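Long-range contacts in pilin (Streptococcus pyogenes serotype M1, PDB 3GLE), which builds the shaft of the pilus as stacked subunits joined by intermolecular isopeptide bonds, for adhesion to host cells, bacterial aggregation and biofilm formation: residues Val21-Asp26 against Thr37-Lys42; Tyr100-Glu105 against Ile151-Ser156. The protein carries 2 engineered substitutions. One frame throughout, in Å; residues are numbered along the deposited sequence.

Contact 1 of 2, residues Val21-Asp26 against Thr37-Lys42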
loop_
_atom_site.group_PDB
_atom_site.type_symbol
_atom_site.label_atom_id
_atom_site.label_comp_id
_atom_site.label_asym_id
_atom_site.label_seq_id
_atom_site.Cartn_x
_atom_site.Cartn_y
_atom_site.Cartn_z
ATOM N N VAL A 21 -15.026 -5.211 -13.430
ATOM C CA VAL A 21 -14.343 -5.636 -12.231
ATOM C C VAL A 21 -13.955 -4.370 -11.475
ATOM O O VAL A 21 -13.554 -3.387 -12.090
ATOM C CB VAL A 21 -13.071 -6.447 -12.545
ATOM C CG1 VAL A 21 -12.388 -6.875 -11.264
ATOM C CG2 VAL A 21 -13.410 -7.644 -13.373
ATOM N N THR A 22 -14.095 -4.400 -10.149
ATOM C CA THR A 22 -13.768 -3.257 -9.294
ATOM C C THR A 22 -12.613 -3.606 -8.377
ATOM O O THR A 22 -12.575 -4.699 -7.807
ATOM C CB THR A 22 -15.021 -2.798 -8.495
ATOM O OG1 THR A 22 -16.012 -2.353 -9.419
ATOM C CG2 THR A 22 -14.738 -1.628 -7.568
ATOM N N LYS A 23 -11.646 -2.702 -8.262
ATOM C CA LYS A 23 -10.614 -2.813 -7.239
ATOM C C LYS A 23 -10.835 -1.761 -6.170
ATOM O O LYS A 23 -11.032 -0.609 -6.489
ATOM C CB LYS A 23 -9.222 -2.608 -7.825
ATOM C CG LYS A 23 -8.136 -2.778 -6.796
ATOM C CD LYS A 23 -7.896 -4.243 -6.474
ATOM C CE LYS A 23 -6.964 -4.402 -5.272
ATOM N NZ LYS A 23 -6.809 -5.855 -4.926
ATOM N N ASN A 24 -10.765 -2.173 -4.908
ATOM C CA ASN A 24 -10.785 -1.264 -3.769
ATOM C C ASN A 24 -9.510 -1.358 -2.915
ATOM O O ASN A 24 -9.057 -2.442 -2.605
ATOM C CB ASN A 24 -12.036 -1.526 -2.921
ATOM C CG ASN A 24 -13.263 -0.880 -3.516
ATOM O OD1 ASN A 24 -13.357 0.344 -3.560
ATOM N ND2 ASN A 24 -14.199 -1.688 -4.005
ATOM N N LEU A 25 -8.917 -0.218 -2.584
ATOM C CA LEU A 25 -7.828 -0.173 -1.613
ATOM C C LEU A 25 -8.371 0.313 -0.298
ATOM O O LEU A 25 -8.878 1.438 -0.231
ATOM C CB LEU A 25 -6.739 0.800 -2.040
ATOM C CG LEU A 25 -5.692 0.439 -3.072
ATOM C CD1 LEU A 25 -4.547 1.427 -2.957
ATOM C CD2 LEU A 25 -5.193 -0.964 -2.864
ATOM N N ASP A 26 -8.285 -0.539 0.731
ATOM C CA ASP A 26 -8.674 -0.173 2.092
ATOM C C ASP A 26 -7.456 0.347 2.846
ATOM O O ASP A 26 -6.535 -0.413 3.168
ATOM C CB ASP A 26 -9.224 -1.390 2.824
ATOM C CG ASP A 26 -10.640 -1.714 2.433
ATOM O OD1 ASP A 26 -11.095 -1.234 1.360
ATOM O OD2 ASP A 26 -11.301 -2.455 3.208
ATOM N N THR A 37 1.406 1.260 -8.703
ATOM C CA THR A 37 1.338 -0.198 -8.913
ATOM C C THR A 37 0.120 -0.587 -9.710
ATOM O O THR A 37 -0.836 0.183 -9.799
ATOM C CB THR A 37 1.374 -0.989 -7.561
ATOM O OG1 THR A 37 1.554 -2.377 -7.839
ATOM C CG2 THR A 37 0.087 -0.773 -6.701
ATOM N N ASP A 38 0.128 -1.794 -10.261
ATOM C CA ASP A 38 -1.082 -2.291 -10.892
ATOM C C ASP A 38 -1.691 -3.526 -10.216
ATOM O O ASP A 38 -1.050 -4.201 -9.409
ATOM C CB ASP A 38 -0.861 -2.506 -12.388
ATOM C CG ASP A 38 0.232 -3.521 -12.688
ATOM O OD1 ASP A 38 0.632 -4.277 -11.756
ATOM O OD2 ASP A 38 0.691 -3.565 -13.871
ATOM N N PHE A 39 -2.933 -3.819 -10.557
ATOM C CA PHE A 39 -3.526 -5.097 -10.207
ATOM C C PHE A 39 -4.079 -5.700 -11.481
ATOM O O PHE A 39 -4.709 -4.992 -12.295
ATOM C CB PHE A 39 -4.617 -4.918 -9.153
ATOM C CG PHE A 39 -4.109 -4.367 -7.849
ATOM C CD1 PHE A 39 -3.630 -5.228 -6.851
ATOM C CD2 PHE A 39 -4.098 -2.993 -7.615
ATOM C CE1 PHE A 39 -3.175 -4.719 -5.624
ATOM C CE2 PHE A 39 -3.620 -2.469 -6.422
ATOM C CZ PHE A 39 -3.167 -3.333 -5.414
ATOM N N THR A 40 -3.816 -6.988 -11.682
ATOM C CA THR A 40 -4.275 -7.675 -12.889
ATOM C C THR A 40 -5.349 -8.711 -12.554
ATOM O O THR A 40 -5.257 -9.399 -11.540
ATOM C CB THR A 40 -3.081 -8.324 -13.689
ATOM O OG1 THR A 40 -2.364 -9.234 -12.852
ATOM C CG2 THR A 40 -2.095 -7.276 -14.116
ATOM N N PHE A 41 -6.376 -8.809 -13.390
ATOM C CA PHE A 41 -7.433 -9.792 -13.205
ATOM C C PHE A 41 -7.501 -10.699 -14.407
ATOM O O PHE A 41 -7.448 -10.237 -15.539
ATOM C CB PHE A 41 -8.778 -9.099 -12.946
ATOM C CG PHE A 41 -8.678 -8.038 -11.900
ATOM C CD1 PHE A 41 -8.443 -8.385 -10.580
ATOM C CD2 PHE A 41 -8.716 -6.704 -12.245
ATOM C CE1 PHE A 41 -8.314 -7.420 -9.618
ATOM C CE2 PHE A 41 -8.577 -5.726 -11.280
ATOM C CZ PHE A 41 -8.364 -6.090 -9.967
ATOM N N LYS A 42 -7.556 -11.998 -14.132
ATOM C CA LYS A 42 -7.596 -13.006 -15.157
ATOM C C LYS A 42 -8.956 -13.665 -15.177
ATOM O O LYS A 42 -9.531 -13.997 -14.111
ATOM C CB LYS A 42 -6.516 -14.065 -14.913
ATOM C CG LYS A 42 -6.491 -15.154 -15.995
ATOM C CD LYS A 42 -5.342 -16.110 -15.773
ATOM C CE LYS A 42 -5.463 -17.308 -16.685
ATOM N NZ LYS A 42 -4.349 -18.307 -16.471
#
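Phe-39 is the first residue of 37-42 to reach the other strand, and it offers a ring face to the side chain of Lys-23. The lysine crosses the ring at about a right angle. Its CE sits over the middle of the ring, 3.6 Å from the Phe-39 centroid and close to the normal, a CH-pi contact. One bond further on, NZ is still above the same face, 4.1 Å from that centroid, and makes a cation-pi interaction. The route is set by a single bend: CG leaves anti to the backbone N, the chain turns at chi2 (76°), and the rest runs out extended across the ring. NZ also forms a salt bridge with Glu-104. Leu-25 adds an oblique contact at the far end of the ring, its CD2 4.0 Å from Phe-39 CZ.

The two strands belong to facing sheets of an immunoglobulin-like beta-sandwich, their axes 9.5 Å apart and inclined at 145°, with no hydrogen bond between them. In the natural protein Lys-23 is cross-linked to an asparagine at the position of Ala-155; that residue is engineered here, so Lys-23 carries no isopeptide bond in this structure.

Two residues on, Phe-41 points into the same core. CG1 of Val-21 lies over one face of its ring, toward the rim, 3.8 Å from Phe-41 CD2. Lys-23 comes to this ring differently, at the edge and in plane, where CD is 4.0 Å from Phe-41 CZ. Phe-85, from strand 80-86, touches both Val-21 and Phe-41.

Contact 2 of 2, residues Tyr100-Glu105 against Ile151-Ser156; sequences YKVTEE and IQFKAS. Engineered in segment 151-156: Ala-155 (natural residue Asn).
Glu-104 and Phe-153 lie alongside each other, pointing in opposite senses, each extending toward the other's strand. Glu-104 CB lies above one face of the ring, toward the rim, and makes a CH-pi contact at 4.1 Å from the Phe-153 centroid. CG stands anti to the backbone N (chi1 179°) and the chain stays extended beyond it, which carries the carboxylate over to the base of the phenylalanine. There Glu-104 OE1 comes 3.5 Å from Phe-153 CB, with the carboxylate plane turned 47° from the ring. The same OE1 takes its salt bridge from Lys-23, fitting the role of Glu-104 in promoting the internal isopeptide bond. That bond cannot form here, because Ala-155 is an engineered replacement for the asparagine partner.

The outer end of the ring meets backbone. Phe-153 CZ is 3.8 Å from Thr-103 C, and Val-102 O approaches at the edge, near the ring plane, 4.0 Å from Phe-153 CZ. The Val-102 side chain meets that of Phe-153 obliquely and that of Ile-151 at about a right angle; Val-102 CG1 is 4.1 Å from Phe-153 CE2 and equally far from Ile-151 CG2, so one methyl bridges two residues of the other strand.

The two strands run in nearly the same direction, 23° apart, on different sheets of the sandwich. Strand 96-105 is bonded between 37-45 and 119-129, whereas 151-169 lies beside 18-27 in the opposing sheet. Between the layers, Phe-153 also meets the Phe-41 ring almost in parallel and Tyr-120, from strand 119-129, edge-to-face.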
loop_
_atom_site.group_PDB
_atom_site.type_symbol
_atom_site.label_atom_id
_atom_site.label_comp_id
_atom_site.label_asym_id
_atom_site.label_seq_id
_atom_site.Cartn_x
_atom_site.Cartn_y
_atom_site.Cartn_z
ATOM N N TYR A 100 -16.856 -19.524 -16.059
ATOM C CA TYR A 100 -15.508 -18.956 -15.969
ATOM C C TYR A 100 -15.106 -18.739 -14.506
ATOM O O TYR A 100 -15.966 -18.671 -13.620
ATOM C CB TYR A 100 -15.449 -17.592 -16.651
ATOM C CG TYR A 100 -15.778 -17.597 -18.129
ATOM C CD1 TYR A 100 -14.762 -17.542 -19.091
ATOM C CD2 TYR A 100 -17.098 -17.619 -18.565
ATOM C CE1 TYR A 100 -15.065 -17.568 -20.445
ATOM C CE2 TYR A 100 -17.414 -17.655 -19.907
ATOM C CZ TYR A 100 -16.384 -17.623 -20.836
ATOM O OH TYR A 100 -16.707 -17.614 -22.131
ATOM N N LYS A 101 -13.798 -18.614 -14.271
ATOM C CA LYS A 101 -13.259 -18.172 -12.984
ATOM C C LYS A 101 -12.525 -16.868 -13.180
ATOM O O LYS A 101 -11.757 -16.700 -14.145
ATOM C CB LYS A 101 -12.263 -19.183 -12.391
ATOM C CG LYS A 101 -12.762 -20.623 -12.357
ATOM C CD LYS A 101 -13.768 -20.839 -11.246
ATOM C CE LYS A 101 -13.064 -20.963 -9.896
ATOM N NZ LYS A 101 -13.778 -21.915 -8.989
ATOM N N VAL A 102 -12.741 -15.951 -12.254
ATOM C CA VAL A 102 -12.046 -14.681 -12.279
ATOM C C VAL A 102 -11.205 -14.606 -11.007
ATOM O O VAL A 102 -11.713 -14.852 -9.902
ATOM C CB VAL A 102 -13.037 -13.496 -12.392
ATOM C CG1 VAL A 102 -12.322 -12.128 -12.229
ATOM C CG2 VAL A 102 -13.791 -13.576 -13.725
ATOM N N THR A 103 -9.921 -14.305 -11.180
ATOM C CA THR A 103 -8.973 -14.167 -10.081
ATOM C C THR A 103 -8.141 -12.889 -10.259
ATOM O O THR A 103 -8.090 -12.313 -11.347
ATOM C CB THR A 103 -7.999 -15.358 -10.015
ATOM O OG1 THR A 103 -7.511 -15.645 -11.343
ATOM C CG2 THR A 103 -8.694 -16.612 -9.445
ATOM N N GLU A 104 -7.507 -12.451 -9.179
ATOM C CA GLU A 104 -6.512 -11.399 -9.236
ATOM C C GLU A 104 -5.097 -12.028 -9.237
ATOM O O GLU A 104 -4.797 -12.914 -8.438
ATOM C CB GLU A 104 -6.688 -10.448 -8.042
ATOM C CG GLU A 104 -5.663 -9.325 -8.011
ATOM C CD GLU A 104 -5.719 -8.491 -6.750
ATOM O OE1 GLU A 104 -6.673 -7.682 -6.584
ATOM O OE2 GLU A 104 -4.783 -8.634 -5.932
ATOM N N GLU A 105 -4.231 -11.566 -10.133
ATOM C CA GLU A 105 -2.875 -12.096 -10.198
ATOM C C GLU A 105 -1.850 -11.033 -9.863
ATOM O O GLU A 105 -1.914 -9.924 -10.389
ATOM C CB GLU A 105 -2.571 -12.630 -11.593
ATOM C CG GLU A 105 -3.106 -14.013 -11.877
ATOM C CD GLU A 105 -2.268 -14.758 -12.904
ATOM O OE1 GLU A 105 -2.773 -15.774 -13.447
ATOM O OE2 GLU A 105 -1.107 -14.336 -13.162
ATOM N N ILE A 151 -18.212 -8.207 -9.151
ATOM C CA ILE A 151 -16.851 -8.669 -9.032
ATOM C C ILE A 151 -15.985 -7.551 -8.440
ATOM O O ILE A 151 -15.664 -6.562 -9.112
ATOM C CB ILE A 151 -16.303 -9.153 -10.346
ATOM C CG1 ILE A 151 -17.280 -10.162 -10.941
ATOM C CG2 ILE A 151 -14.922 -9.765 -10.131
ATOM C CD1 ILE A 151 -16.815 -10.719 -12.170
ATOM N N GLN A 152 -15.647 -7.734 -7.163
ATOM C CA GLN A 152 -14.851 -6.778 -6.414
ATOM C C GLN A 152 -13.670 -7.488 -5.749
ATOM O O GLN A 152 -13.826 -8.571 -5.162
ATOM C CB GLN A 152 -15.715 -6.084 -5.352
ATOM C CG GLN A 152 -16.699 -5.056 -5.894
ATOM C CD GLN A 152 -17.754 -4.628 -4.867
ATOM O OE1 GLN A 152 -17.992 -5.315 -3.865
ATOM N NE2 GLN A 152 -18.400 -3.497 -5.129
ATOM N N PHE A 153 -12.495 -6.884 -5.862
ATOM C CA PHE A 153 -11.299 -7.344 -5.169
ATOM C C PHE A 153 -10.898 -6.220 -4.239
ATOM O O PHE A 153 -10.985 -5.063 -4.607
ATOM C CB PHE A 153 -10.179 -7.693 -6.139
ATOM C CG PHE A 153 -10.463 -8.909 -6.953
ATOM C CD1 PHE A 153 -10.212 -10.185 -6.442
ATOM C CD2 PHE A 153 -11.041 -8.795 -8.213
ATOM C CE1 PHE A 153 -10.489 -11.309 -7.188
ATOM C CE2 PHE A 153 -11.315 -9.937 -8.967
ATOM C CZ PHE A 153 -11.046 -11.195 -8.448
ATOM N N LYS A 154 -10.541 -6.575 -3.015
ATOM C CA LYS A 154 -10.142 -5.601 -2.006
ATOM C C LYS A 154 -8.722 -5.925 -1.549
ATOM O O LYS A 154 -8.402 -7.091 -1.288
ATOM C CB LYS A 154 -11.083 -5.676 -0.809
ATOM C CG LYS A 154 -10.877 -4.549 0.219
ATOM C CD LYS A 154 -11.995 -4.554 1.242
ATOM C CE LYS A 154 -11.846 -5.694 2.258
ATOM N NZ LYS A 154 -12.963 -5.648 3.257
ATOM N N ALA A 155 -7.865 -4.913 -1.495
ATOM C CA ALA A 155 -6.536 -5.068 -0.902
ATOM C C ALA A 155 -6.407 -4.095 0.272
ATOM O O ALA A 155 -6.918 -2.975 0.193
ATOM C CB ALA A 155 -5.485 -4.763 -1.937
ATOM N N SER A 156 -5.757 -4.506 1.363
ATOM C CA SER A 156 -5.409 -3.536 2.414
ATOM C C SER A 156 -4.054 -2.906 2.105
ATOM O O SER A 156 -3.148 -3.568 1.606
ATOM C CB SER A 156 -5.470 -4.134 3.819
ATOM O OG SER A 156 -4.895 -5.432 3.825
#

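Overall arrangement
Contact 1 closes before contact 2 opens along the chain, yet their centres lie about 7 Å apart. Strands 18-27 and 151-169 are parallel neighbours in one sheet, and 37-45 and 96-105 are antiparallel neighbours in the other, so both contacts span the same sandwich core side by side. They meet directly where Lys-23 NZ lies 2.5 Å from Glu-104 OE1, and where Phe-41 CE1 packs 3.4 Å from Phe-153 CD2. Together they bring the lysine, the glutamate and the engineered position 155 together. In the natural protein the isopeptide bond there ties strand 18-27 covalently to strand 151-169, within the same domain.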